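Local coordinates for protein Two-component system sensor histidine kinase (Bacteroides thetaiotaomicron, PDB 3OTT) that probably senses saccharides through its extracellular beta-propeller and beta-sandwich region and is thought to relay the signal as a histidine kinase, at residues P632-L637 / L678-Y683; E687-V692 / I726-R731. All blocks are in the same frame, centred on the assembly; numbering follows the deposited sequence.

Contact 1. Residues P632-L637 / L678-Y683. With TBR (hexatantalum dodecabromide), chain D.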
loop_
_atom_site.group_PDB
_atom_site.type_symbol
_atom_site.label_atom_id
_atom_site.label_comp_id
_atom_site.label_asym_id
_atom_site.label_seq_id
_atom_site.Cartn_x
_atom_site.Cartn_y
_atom_site.Cartn_z
ATOM N N PRO B 632 9.788 -15.648 -13.834
ATOM C CA PRO B 632 9.430 -14.379 -14.463
ATOM C C PRO B 632 10.586 -13.912 -15.316
ATOM O O PRO B 632 11.737 -14.234 -15.034
ATOM C CB PRO B 632 9.259 -13.426 -13.271
ATOM C CG PRO B 632 10.110 -14.041 -12.144
ATOM C CD PRO B 632 9.880 -15.520 -12.361
ATOM N N GLU B 633 10.286 -13.188 -16.379
ATOM C CA GLU B 633 11.343 -12.662 -17.208
ATOM C C GLU B 633 12.077 -11.575 -16.396
ATOM O O GLU B 633 11.460 -10.757 -15.713
ATOM C CB GLU B 633 10.831 -12.209 -18.586
ATOM C CG GLU B 633 11.960 -12.164 -19.653
ATOM C CD GLU B 633 11.473 -12.134 -21.126
ATOM O OE1 GLU B 633 12.020 -11.313 -21.916
ATOM O OE2 GLU B 633 10.582 -12.941 -21.504
ATOM N N ARG B 634 13.395 -11.680 -16.369
ATOM C CA ARG B 634 14.220 -10.671 -15.784
ATOM C C ARG B 634 15.051 -9.930 -16.856
ATOM O O ARG B 634 15.477 -10.533 -17.849
ATOM C CB ARG B 634 15.119 -11.305 -14.735
ATOM C CG ARG B 634 14.381 -11.603 -13.419
ATOM C CD ARG B 634 15.272 -12.375 -12.449
ATOM N NE ARG B 634 14.934 -13.788 -12.491
ATOM C CZ ARG B 634 15.532 -14.714 -13.239
ATOM N NH1 ARG B 634 16.564 -14.421 -14.015
ATOM N NH2 ARG B 634 15.089 -15.966 -13.169
ATOM N N PRO B 635 15.261 -8.621 -16.647
ATOM C CA PRO B 635 16.099 -7.847 -17.562
ATOM C C PRO B 635 17.564 -8.303 -17.574
ATOM O O PRO B 635 18.106 -8.705 -16.547
ATOM C CB PRO B 635 16.034 -6.421 -17.010
ATOM C CG PRO B 635 15.687 -6.626 -15.527
ATOM C CD PRO B 635 14.716 -7.791 -15.543
ATOM N N ILE B 636 18.181 -8.207 -18.739
ATOM C CA ILE B 636 19.602 -8.462 -18.899
ATOM C C ILE B 636 20.334 -7.203 -18.482
ATOM O O ILE B 636 19.911 -6.152 -18.860
ATOM C CB ILE B 636 19.873 -8.702 -20.383
ATOM C CG1 ILE B 636 18.969 -9.809 -20.892
ATOM C CG2 ILE B 636 21.382 -8.876 -20.711
ATOM C CD1 ILE B 636 19.036 -9.942 -22.429
ATOM N N LEU B 637 21.397 -7.335 -17.694
ATOM C CA LEU B 637 22.320 -6.282 -17.311
ATOM C C LEU B 637 23.718 -6.611 -17.815
ATOM O O LEU B 637 24.111 -7.769 -17.964
ATOM C CB LEU B 637 22.522 -6.251 -15.800
ATOM C CG LEU B 637 21.492 -5.875 -14.729
ATOM C CD1 LEU B 637 20.308 -6.837 -14.679
ATOM C CD2 LEU B 637 22.218 -5.895 -13.358
ATOM N N LEU B 678 27.530 -10.407 -19.223
ATOM C CA LEU B 678 26.098 -10.097 -19.175
ATOM C C LEU B 678 25.474 -10.970 -18.078
ATOM O O LEU B 678 25.969 -12.064 -17.798
ATOM C CB LEU B 678 25.446 -10.393 -20.554
ATOM C CG LEU B 678 25.353 -11.866 -20.968
ATOM C CD1 LEU B 678 24.034 -12.531 -20.516
ATOM C CD2 LEU B 678 25.474 -11.999 -22.449
ATOM N N SER B 679 24.392 -10.527 -17.473
ATOM C CA SER B 679 23.658 -11.436 -16.576
ATOM C C SER B 679 22.209 -11.002 -16.442
ATOM O O SER B 679 21.917 -9.810 -16.471
ATOM C CB SER B 679 24.329 -11.448 -15.192
ATOM O OG SER B 679 23.505 -12.097 -14.240
ATOM N N ASP B 680 21.307 -11.947 -16.262
ATOM C CA ASP B 680 19.949 -11.642 -15.879
ATOM C C ASP B 680 19.709 -12.060 -14.401
ATOM O O ASP B 680 18.568 -12.256 -13.963
ATOM C CB ASP B 680 18.964 -12.334 -16.812
ATOM C CG ASP B 680 19.103 -13.900 -16.823
ATOM O OD1 ASP B 680 20.049 -14.511 -16.219
ATOM O OD2 ASP B 680 18.240 -14.531 -17.501
ATOM N N LEU B 681 20.796 -12.172 -13.645
ATOM C CA LEU B 681 20.745 -12.440 -12.170
ATOM C C LEU B 681 20.059 -13.767 -11.878
ATOM O O LEU B 681 19.054 -13.787 -11.219
ATOM C CB LEU B 681 20.009 -11.323 -11.408
ATOM C CG LEU B 681 20.426 -9.840 -11.603
ATOM C CD1 LEU B 681 19.477 -8.962 -10.702
ATOM C CD2 LEU B 681 21.859 -9.526 -11.291
ATOM N N PRO B 682 20.570 -14.871 -12.423
ATOM C CA PRO B 682 19.872 -16.144 -12.267
ATOM C C PRO B 682 20.144 -16.866 -10.888
ATOM O O PRO B 682 20.293 -18.078 -10.813
ATOM C CB PRO B 682 20.401 -16.953 -13.444
ATOM C CG PRO B 682 21.850 -16.486 -13.590
ATOM C CD PRO B 682 21.820 -15.000 -13.205
ATOM N N TYR B 683 20.135 -16.115 -9.799
ATOM C CA TYR B 683 20.256 -16.695 -8.464
ATOM C C TYR B 683 19.356 -17.902 -8.211
ATOM O O TYR B 683 19.802 -18.893 -7.621
ATOM C CB TYR B 683 19.968 -15.636 -7.409
ATOM C CG TYR B 683 20.825 -14.401 -7.575
ATOM C CD1 TYR B 683 22.210 -14.495 -7.785
ATOM C CD2 TYR B 683 20.244 -13.139 -7.574
ATOM C CE1 TYR B 683 22.998 -13.353 -7.984
ATOM C CE2 TYR B 683 21.000 -11.997 -7.775
ATOM C CZ TYR B 683 22.396 -12.110 -7.958
ATOM O OH TYR B 683 23.126 -10.940 -8.114
HETATM TA TA1 TBR D . 10.900 -8.392 -7.501
HETATM TA TA2 TBR D . 13.309 -9.133 -8.584
HETATM TA TA3 TBR D . 11.007 -8.934 -10.260
HETATM TA TA4 TBR D . 13.138 -7.087 -10.466
HETATM TA TA5 TBR D . 10.688 -6.333 -9.345
HETATM TA TA6 TBR D . 12.914 -6.597 -7.696
HETATM BR BR1 TBR D . 12.144 -10.501 -6.625
HETATM BR BR2 TBR D . 9.192 -9.998 -8.636
HETATM BR BR3 TBR D . 8.895 -6.777 -7.503
HETATM BR BR4 TBR D . 11.570 -6.913 -5.487
HETATM BR BR5 TBR D . 12.510 -11.076 -10.102
HETATM BR BR6 TBR D . 9.087 -7.420 -11.126
HETATM BR BR7 TBR D . 11.790 -4.998 -11.288
HETATM BR BR8 TBR D . 14.630 -5.360 -9.237
HETATM BR BR9 TBR D . 15.148 -8.740 -10.395
HETATM BR BRA TBR D . 12.170 -8.372 -12.543
HETATM BR BRB TBR D . 11.542 -4.390 -7.842
HETATM BR BRC TBR D . 14.852 -8.103 -6.810
HETATM O O HOH W 1 17.770 -8.900 -13.706
#

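Contact 2. Residues E687-V692 / I726-R731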
loop_
_atom_site.group_PDB
_atom_site.type_symbol
_atom_site.label_atom_id
_atom_site.label_comp_id
_atom_site.label_asym_id
_atom_site.label_seq_id
_atom_site.Cartn_x
_atom_site.Cartn_y
_atom_site.Cartn_z
ATOM N N GLU B 687 19.128 -24.465 -13.959
ATOM C CA GLU B 687 19.751 -24.249 -15.269
ATOM C C GLU B 687 19.755 -22.767 -15.627
ATOM O O GLU B 687 18.752 -22.100 -15.407
ATOM C CB GLU B 687 18.996 -25.038 -16.375
ATOM C CG GLU B 687 18.827 -26.570 -16.157
ATOM C CD GLU B 687 18.382 -27.347 -17.430
ATOM O OE1 GLU B 687 17.634 -26.786 -18.283
ATOM O OE2 GLU B 687 18.780 -28.527 -17.585
ATOM N N LYS B 688 20.863 -22.260 -16.189
ATOM C CA LYS B 688 20.937 -20.883 -16.691
ATOM C C LYS B 688 20.135 -20.691 -17.979
ATOM O O LYS B 688 19.890 -21.617 -18.696
ATOM C CB LYS B 688 22.370 -20.500 -17.018
ATOM C CG LYS B 688 23.384 -20.705 -15.922
ATOM C CD LYS B 688 23.418 -19.586 -14.937
ATOM C CE LYS B 688 24.814 -19.483 -14.346
ATOM N NZ LYS B 688 25.003 -20.429 -13.266
ATOM N N ASN B 689 19.767 -19.470 -18.309
ATOM C CA ASN B 689 19.166 -19.202 -19.601
ATOM C C ASN B 689 20.233 -19.146 -20.757
ATOM O O ASN B 689 21.436 -19.096 -20.507
ATOM C CB ASN B 689 18.373 -17.907 -19.512
ATOM C CG ASN B 689 17.129 -18.045 -18.620
ATOM O OD1 ASN B 689 16.329 -18.945 -18.802
ATOM N ND2 ASN B 689 16.980 -17.149 -17.656
ATOM N N LYS B 690 19.751 -19.136 -21.996
ATOM C CA LYS B 690 20.563 -19.085 -23.203
ATOM C C LYS B 690 20.382 -17.744 -23.895
ATOM O O LYS B 690 19.272 -17.229 -23.971
ATOM C CB LYS B 690 20.168 -20.234 -24.130
ATOM C CG LYS B 690 20.743 -21.573 -23.683
ATOM C CD LYS B 690 20.051 -22.780 -24.341
ATOM C CE LYS B 690 20.740 -24.082 -23.866
ATOM N NZ LYS B 690 20.046 -25.364 -24.291
ATOM N N PHE B 691 21.480 -17.169 -24.379
ATOM C CA PHE B 691 21.457 -15.817 -24.974
ATOM C C PHE B 691 21.947 -15.766 -26.440
ATOM O O PHE B 691 22.718 -16.597 -26.892
ATOM C CB PHE B 691 22.212 -14.810 -24.051
ATOM C CG PHE B 691 21.581 -14.690 -22.634
ATOM C CD1 PHE B 691 20.568 -13.802 -22.395
ATOM C CD2 PHE B 691 21.953 -15.557 -21.608
ATOM C CE1 PHE B 691 19.940 -13.737 -21.140
ATOM C CE2 PHE B 691 21.333 -15.509 -20.323
ATOM C CZ PHE B 691 20.350 -14.609 -20.085
ATOM N N VAL B 692 21.445 -14.799 -27.184
ATOM C CA VAL B 692 21.918 -14.515 -28.512
ATOM C C VAL B 692 22.384 -13.073 -28.501
ATOM O O VAL B 692 21.953 -12.266 -27.654
ATOM C CB VAL B 692 20.814 -14.731 -29.614
ATOM C CG1 VAL B 692 20.661 -16.223 -29.961
ATOM C CG2 VAL B 692 19.495 -14.157 -29.205
ATOM N N ILE B 726 21.645 -7.668 -27.141
ATOM C CA ILE B 726 21.706 -8.927 -26.439
ATOM C C ILE B 726 20.302 -9.372 -26.089
ATOM O O ILE B 726 19.510 -8.558 -25.652
ATOM C CB ILE B 726 22.563 -8.807 -25.167
ATOM C CG1 ILE B 726 23.982 -8.343 -25.534
ATOM C CG2 ILE B 726 22.614 -10.142 -24.426
ATOM C CD1 ILE B 726 24.790 -7.885 -24.312
ATOM N N SER B 727 19.956 -10.636 -26.298
ATOM C CA SER B 727 18.569 -11.077 -26.007
ATOM C C SER B 727 18.530 -12.500 -25.506
ATOM O O SER B 727 19.331 -13.313 -25.912
ATOM C CB SER B 727 17.675 -10.897 -27.269
ATOM O OG SER B 727 16.314 -11.168 -26.964
ATOM N N LYS B 728 17.597 -12.801 -24.613
ATOM C CA LYS B 728 17.381 -14.155 -24.130
ATOM C C LYS B 728 16.839 -14.988 -25.263
ATOM O O LYS B 728 15.962 -14.525 -25.972
ATOM C CB LYS B 728 16.326 -14.177 -23.014
ATOM C CG LYS B 728 16.365 -15.495 -22.166
ATOM C CD LYS B 728 15.015 -15.972 -21.613
ATOM C CE LYS B 728 14.365 -14.957 -20.680
ATOM N NZ LYS B 728 13.465 -15.599 -19.665
ATOM N N LEU B 729 17.333 -16.216 -25.406
ATOM C CA LEU B 729 16.755 -17.201 -26.326
ATOM C C LEU B 729 15.474 -17.792 -25.721
ATOM O O LEU B 729 15.492 -18.433 -24.670
ATOM C CB LEU B 729 17.778 -18.293 -26.673
ATOM C CG LEU B 729 17.549 -19.192 -27.886
ATOM C CD1 LEU B 729 17.634 -18.399 -29.219
ATOM C CD2 LEU B 729 18.544 -20.367 -27.877
ATOM N N GLU B 730 14.354 -17.533 -26.377
ATOM C CA GLU B 730 13.049 -17.884 -25.846
ATOM C C GLU B 730 12.834 -19.402 -25.998
ATOM O O GLU B 730 13.551 -20.052 -26.754
ATOM C CB GLU B 730 11.994 -17.061 -26.596
ATOM C CG GLU B 730 10.740 -16.668 -25.830
ATOM C CD GLU B 730 10.975 -15.875 -24.521
ATOM O OE1 GLU B 730 11.903 -15.022 -24.435
ATOM O OE2 GLU B 730 10.177 -16.110 -23.579
ATOM N N ARG B 731 11.858 -19.968 -25.288
ATOM C CA ARG B 731 11.629 -21.428 -25.317
ATOM C C ARG B 731 11.269 -22.034 -26.692
ATOM O O ARG B 731 11.576 -23.193 -26.963
ATOM C CB ARG B 731 10.647 -21.830 -24.218
ATOM C CG ARG B 731 11.268 -21.677 -22.805
ATOM C CD ARG B 731 10.238 -21.356 -21.722
ATOM N NE ARG B 731 9.437 -22.520 -21.327
ATOM C CZ ARG B 731 8.227 -22.806 -21.807
ATOM N NH1 ARG B 731 7.672 -22.017 -22.723
ATOM N NH2 ARG B 731 7.570 -23.881 -21.371
#

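Contact 1. Residues P632-L637 / L678-Y683
L637 and S679 form an antiparallel hydrogen-bonded pair, and this is the tight end of the contact. L637 N reaches S679 O at 2.8 Å, nearly straight with 173° at the hydrogen, and S679 N returns the bond to L637 O. L678 CA lies 3.3 Å from the same L637 O in a CA-H...O contact. Beside this pair the L637 and L681 side chains cross at about a right angle, their CD2 atoms 4.2 Å apart, while S679 OG accepts from L681 N and closes an ST turn; that hydroxyl is also hydrogen-bonded to the backbone O of D47. The pair marks where strand 637-643, first of the C-terminal beta-sandwich after the propellers, meets strand 674-679 as the latter runs into a loop. Toward R634 the backbones are joined more loosely. A water donates to P635 O at 2.9 Å and only weakly to D680 O. R634 adds a side-chain bond here: a bend at chi3 (-100°) turns NE out of line with the rest of the chain, and NH1 donates to D680 O at 3.0 Å from above the carbonyl plane, with L681 O over one guanidinium face. The ion pair to D680 is long, 3.9 Å from R634 NH1 to D680 OD2, an oxygen whose second partner is N689. On this side the bound hexatantalum dodecabromide lies against R634, with bromine BR5 3.8 Å from R634 CG, and P635 lines the same pocket.

Contact 2. Residues E687-V692 / I726-R731
An antiparallel strand pair of the C-terminal Y_Y_Y domain, a beta-sandwich of the E-set clan, brings V692 against S727 and F691 against K728. V692 and S727 are the hydrogen-bonded pair: V692 N donates to S727 O at 2.9 Å, and S727 N donates back to V692 O. Two residues on, L729 N donates to K690 O at 2.6 Å, which continues the pairing past the non-hydrogen-bonded F691 and K728, whose CA atoms are 4.5 Å apart. L729 carries much of the side-chain contact. Its CG stands anti to the backbone N (chi1 -163°), and beyond it CD1 touches V692 CG1 at 3.8 Å, the two side chains crossing at about a right angle; its CB packs on K690 CB at 4.0 Å. V692 CG2 lies 3.4 Å from S727 O. The F691 ring comes obliquely to the opposite backbone, with CD1 3.6 Å from K728 CA and CE1 near K728 CB. An alanine in place of F691 would probably open a gap beside K728 and leave L678 and D680, which the ring also touches, without that cover. At the outer end the N689 CB rests on K728 CG, 4.1 Å away, whereas the extended K690 chain leads away from the pair. S727 OG is hydrogen-bonded to the backbone O of S736. Strand 720-728 lies between strands 691-696 and 740-746 in its sheet, and both F691 and I726 reach across to L678 on strand 674-679 of the facing sheet.

Contact 1 and contact 2, with centres about 10 Å apart, each pair strands in a different sheet of the same sandwich. Contact 1 is the more buried and lies nearer the chain centre, whereas contact 2 is partly buried and runs out to exposed K690. Both rest on antiparallel backbone bonds, but contact 1 adds an arginine bond, a water and a metal-cluster neighbour, while contact 2 adds mainly side-chain packing, of the F691 ring on K728 and of V692 on L729. They meet directly: N689 ND2 probably donates a hydrogen bond to D680 OD2, and I636 CD1 packs on I726 O at 3.5 Å, so the segments at this end of the sandwich are joined to each other.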